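Ufm1-specific protease (Caenorhabditis elegans, PDB 5EJJ) hydrolyses the peptide bond at the C-terminal end of the ubiquitin-like modifier Ufm1, acting as a thiol protease that removes it from target proteins. Local coordinates at residues Ala291-Leu304 with Leu328-Leu341. Residues are numbered along the deposited sequence; the frame is centred on the assembly and turned at random.
Sequences ATYLPPGWVSLLHL and LPSSKPVLRLSQAL
T292 O takes the one direct backbone hydrogen bond between 291-304 and 328-341, from L341 N at 2.8 Å. The N-H arrives almost in line with the C=O, at a C=O...N angle of 161°. A340 CA adds a weaker CA-H...O contact to the same oxygen. Two waters sit beside this bond: one accepts from T292 N, the other accepts from L294 N and makes a long bond to Q339 O. The OG1 of T292 turns to E242 instead.

Next to this seam, the Y293 ring lies across L335. L335 CD2 sits over the ring centre, 3.8 Å from the centroid, in a CH-pi contact, and the two side chains cross at about a right angle. R336 O meets the ring edge in plane. Y293 CE2 lies against A340 CB. The Y293 OH lies 3.0 Å from L335 O. Y293 CG is anti to its own carbonyl carbon (chi1 -58°), which brings the ring back over 328-341 although its CB points away. With an alanine here, L335 CD2 is likely to lose its aromatic cover and a gap to open beside A340.

Strands 289-293 and 302-306 form a two-stranded antiparallel beta hairpin. Its connecting loop contains a type II turn, P295 to W298. The irregular chain after helix 312-325 packs along this hairpin, within the UfSP2 N-terminal family region and away from the probable active-site residues. L302 CD2 reaches L335 CD2 at 3.7 Å, and L322 of that helix also touches L335.

At the loop end, P296 CD touches V334 CG1 at 3.7 Å. P295 CB touches L328 CD2 at 3.8 Å, while P295 CG covers a face of the W298 indole. L341 CD1 packs against L301 CD2 and L294 CB.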
# COMPACT_ATOMS: atom_id res chain seq x y z
N ALA A 291 1.66 -0.40 -12.04
CA ALA A 291 1.63 -0.69 -10.61
C ALA A 291 0.49 0.02 -9.90
O ALA A 291 0.04 1.09 -10.33
CB ALA A 291 2.97 -0.32 -9.96
N THR A 292 0.03 -0.58 -8.82
CA THR A 292 -0.93 0.03 -7.90
C THR A 292 -0.36 -0.08 -6.48
O THR A 292 0.20 -1.11 -6.11
CB THR A 292 -2.29 -0.66 -7.96
OG1 THR A 292 -2.71 -0.78 -9.32
CG2 THR A 292 -3.32 0.13 -7.23
N TYR A 293 -0.49 0.99 -5.70
CA TYR A 293 0.02 1.03 -4.35
C TYR A 293 -1.04 1.56 -3.42
O TYR A 293 -2.01 2.19 -3.85
CB TYR A 293 1.20 1.98 -4.26
CG TYR A 293 2.33 1.64 -5.17
CD1 TYR A 293 2.39 2.18 -6.45
CD2 TYR A 293 3.33 0.80 -4.76
CE1 TYR A 293 3.43 1.87 -7.30
CE2 TYR A 293 4.38 0.49 -5.59
CZ TYR A 293 4.42 1.01 -6.86
OH TYR A 293 5.48 0.67 -7.66
N LEU A 294 -0.83 1.31 -2.13
CA LEU A 294 -1.58 1.96 -1.07
C LEU A 294 -0.54 2.53 -0.15
O LEU A 294 -0.12 1.85 0.77
CB LEU A 294 -2.43 0.95 -0.31
CG LEU A 294 -3.19 1.51 0.88
CD1 LEU A 294 -3.99 2.69 0.42
CD2 LEU A 294 -4.13 0.47 1.44
N PRO A 295 -0.09 3.75 -0.41
CA PRO A 295 0.94 4.36 0.42
C PRO A 295 0.53 4.38 1.87
O PRO A 295 -0.67 4.30 2.15
CB PRO A 295 1.04 5.78 -0.12
CG PRO A 295 0.73 5.61 -1.57
CD PRO A 295 -0.40 4.59 -1.58
N PRO A 296 1.51 4.46 2.79
CA PRO A 296 1.21 4.53 4.22
C PRO A 296 0.31 5.72 4.51
O PRO A 296 0.62 6.85 4.11
CB PRO A 296 2.59 4.72 4.86
CG PRO A 296 3.43 5.29 3.77
CD PRO A 296 2.96 4.57 2.54
N GLY A 297 -0.82 5.46 5.17
CA GLY A 297 -1.69 6.52 5.61
C GLY A 297 -2.87 6.72 4.70
O GLY A 297 -3.95 7.13 5.14
N TRP A 298 -2.65 6.43 3.41
CA TRP A 298 -3.65 6.64 2.36
C TRP A 298 -4.91 5.76 2.46
O TRP A 298 -4.85 4.62 2.91
CB TRP A 298 -3.00 6.41 1.01
CG TRP A 298 -2.15 7.50 0.54
CD1 TRP A 298 -1.33 8.29 1.28
CD2 TRP A 298 -2.04 7.96 -0.81
NE1 TRP A 298 -0.70 9.21 0.47
CE2 TRP A 298 -1.13 9.02 -0.82
CE3 TRP A 298 -2.63 7.56 -2.01
CZ2 TRP A 298 -0.80 9.70 -1.98
CZ3 TRP A 298 -2.30 8.22 -3.14
CH2 TRP A 298 -1.39 9.28 -3.13
N VAL A 299 -6.04 6.29 2.03
CA VAL A 299 -7.28 5.52 2.11
C VAL A 299 -7.91 5.36 0.74
O VAL A 299 -9.03 4.88 0.62
CB VAL A 299 -8.29 6.18 3.03
CG1 VAL A 299 -7.76 6.22 4.41
CG2 VAL A 299 -8.58 7.59 2.56
N SER A 300 -7.20 5.78 -0.29
CA SER A 300 -7.57 5.47 -1.65
C SER A 300 -6.23 5.14 -2.31
O SER A 300 -5.19 5.60 -1.85
CB SER A 300 -8.29 6.67 -2.29
OG SER A 300 -8.29 6.63 -3.71
N LEU A 301 -6.27 4.32 -3.37
CA LEU A 301 -5.07 3.79 -4.01
C LEU A 301 -4.33 4.83 -4.85
O LEU A 301 -4.88 5.90 -5.13
CB LEU A 301 -5.44 2.60 -4.88
CG LEU A 301 -6.10 1.43 -4.14
CD1 LEU A 301 -6.74 0.46 -5.11
CD2 LEU A 301 -5.08 0.72 -3.27
N LEU A 302 -3.10 4.51 -5.23
CA LEU A 302 -2.26 5.35 -6.08
C LEU A 302 -1.87 4.53 -7.30
O LEU A 302 -1.43 3.38 -7.16
CB LEU A 302 -0.98 5.73 -5.34
CG LEU A 302 0.18 6.36 -6.10
CD1 LEU A 302 -0.08 7.78 -6.51
CD2 LEU A 302 1.37 6.35 -5.23
N HIS A 303 -2.02 5.10 -8.49
CA HIS A 303 -1.90 4.34 -9.72
C HIS A 303 -0.81 4.91 -10.59
O HIS A 303 -0.80 6.09 -10.89
CB HIS A 303 -3.20 4.39 -10.49
CG HIS A 303 -4.40 4.16 -9.65
ND1 HIS A 303 -5.09 2.97 -9.66
CD2 HIS A 303 -5.04 4.95 -8.76
CE1 HIS A 303 -6.11 3.05 -8.82
NE2 HIS A 303 -6.09 4.24 -8.26
N LEU A 304 0.13 4.08 -11.01
CA LEU A 304 1.28 4.62 -11.71
C LEU A 304 1.76 3.68 -12.79
O LEU A 304 1.78 2.46 -12.62
CB LEU A 304 2.42 4.88 -10.73
CG LEU A 304 2.19 5.88 -9.60
CD1 LEU A 304 3.36 5.85 -8.66
CD2 LEU A 304 1.98 7.28 -10.16
N LEU A 328 5.02 11.55 -0.02
CA LEU A 328 5.36 10.34 0.69
C LEU A 328 6.52 10.64 1.64
O LEU A 328 7.19 11.66 1.51
CB LEU A 328 5.74 9.25 -0.30
CG LEU A 328 4.65 8.99 -1.33
CD1 LEU A 328 5.05 7.84 -2.28
CD2 LEU A 328 3.35 8.71 -0.63
N PRO A 329 6.74 9.76 2.63
CA PRO A 329 7.81 10.02 3.61
C PRO A 329 9.15 9.47 3.12
O PRO A 329 9.16 8.45 2.43
CB PRO A 329 7.34 9.25 4.84
CG PRO A 329 6.57 8.08 4.28
CD PRO A 329 5.98 8.53 2.96
N SER A 330 10.25 10.14 3.47
CA SER A 330 11.58 9.83 2.93
C SER A 330 12.39 8.81 3.73
O SER A 330 13.42 8.33 3.28
CB SER A 330 12.38 11.10 2.78
OG SER A 330 12.43 11.77 4.03
N SER A 331 11.91 8.45 4.90
CA SER A 331 12.61 7.52 5.76
C SER A 331 12.65 6.07 5.26
O SER A 331 13.35 5.24 5.84
CB SER A 331 11.94 7.53 7.14
OG SER A 331 10.70 6.85 7.10
N LYS A 332 11.89 5.75 4.21
CA LYS A 332 11.71 4.35 3.78
C LYS A 332 11.11 4.20 2.37
O LYS A 332 10.57 5.17 1.83
CB LYS A 332 10.86 3.58 4.81
CG LYS A 332 9.48 4.17 5.08
CD LYS A 332 8.75 3.44 6.21
CE LYS A 332 7.29 3.89 6.28
NZ LYS A 332 6.45 3.09 7.21
N PRO A 333 11.21 3.00 1.78
CA PRO A 333 10.61 2.82 0.46
C PRO A 333 9.08 2.73 0.49
O PRO A 333 8.48 2.20 1.43
CB PRO A 333 11.21 1.49 -0.03
CG PRO A 333 11.54 0.75 1.17
CD PRO A 333 11.94 1.78 2.21
N VAL A 334 8.46 3.25 -0.57
CA VAL A 334 7.02 3.19 -0.74
C VAL A 334 6.64 2.64 -2.12
O VAL A 334 5.65 1.94 -2.24
CB VAL A 334 6.36 4.57 -0.52
CG1 VAL A 334 4.87 4.48 -0.63
CG2 VAL A 334 6.74 5.12 0.84
N LEU A 335 7.44 2.93 -3.15
CA LEU A 335 7.03 2.67 -4.54
C LEU A 335 7.89 1.66 -5.27
O LEU A 335 8.07 1.75 -6.49
CB LEU A 335 7.05 3.97 -5.34
CG LEU A 335 6.18 5.10 -4.79
CD1 LEU A 335 6.43 6.35 -5.58
CD2 LEU A 335 4.71 4.72 -4.86
N ARG A 336 8.46 0.70 -4.55
CA ARG A 336 9.24 -0.32 -5.22
C ARG A 336 8.30 -1.33 -5.84
O ARG A 336 7.25 -1.63 -5.28
CB ARG A 336 10.16 -1.03 -4.24
CG ARG A 336 11.02 -0.08 -3.46
CD ARG A 336 12.02 0.60 -4.35
NE ARG A 336 12.89 -0.38 -4.99
CZ ARG A 336 14.01 -0.85 -4.44
NH1 ARG A 336 14.41 -0.40 -3.24
NH2 ARG A 336 14.73 -1.75 -5.10
N LEU A 337 8.69 -1.84 -7.00
CA LEU A 337 7.92 -2.85 -7.73
C LEU A 337 7.44 -3.95 -6.79
O LEU A 337 6.33 -4.47 -6.91
CB LEU A 337 8.81 -3.44 -8.82
CG LEU A 337 8.18 -3.75 -10.18
CD1 LEU A 337 6.85 -3.03 -10.36
CD2 LEU A 337 9.17 -3.35 -11.26
N SER A 338 8.30 -4.27 -5.83
CA SER A 338 8.06 -5.30 -4.82
C SER A 338 6.89 -4.96 -3.89
O SER A 338 6.31 -5.85 -3.25
CB SER A 338 9.36 -5.46 -4.02
OG SER A 338 9.09 -5.65 -2.65
N GLN A 339 6.56 -3.67 -3.81
CA GLN A 339 5.55 -3.18 -2.89
C GLN A 339 4.16 -3.01 -3.52
O GLN A 339 3.17 -2.78 -2.81
CB GLN A 339 5.98 -1.84 -2.34
CG GLN A 339 7.30 -1.86 -1.68
CD GLN A 339 7.57 -0.59 -0.91
OE1 GLN A 339 8.35 0.26 -1.36
NE2 GLN A 339 6.94 -0.44 0.26
N ALA A 340 4.10 -3.10 -4.85
CA ALA A 340 2.85 -2.94 -5.59
C ALA A 340 1.86 -4.01 -5.19
O ALA A 340 2.21 -5.17 -5.04
CB ALA A 340 3.12 -2.98 -7.05
N LEU A 341 0.61 -3.63 -5.00
CA LEU A 341 -0.40 -4.63 -4.70
C LEU A 341 -0.53 -5.50 -5.93
O LEU A 341 -0.31 -5.05 -7.06
CB LEU A 341 -1.73 -3.97 -4.34
CG LEU A 341 -1.47 -2.82 -3.37
CD1 LEU A 341 -2.75 -2.08 -2.97
CD2 LEU A 341 -0.72 -3.33 -2.16
O HOH W 1 0.04 -3.35 -8.81
O HOH W 2 1.53 -0.19 -1.69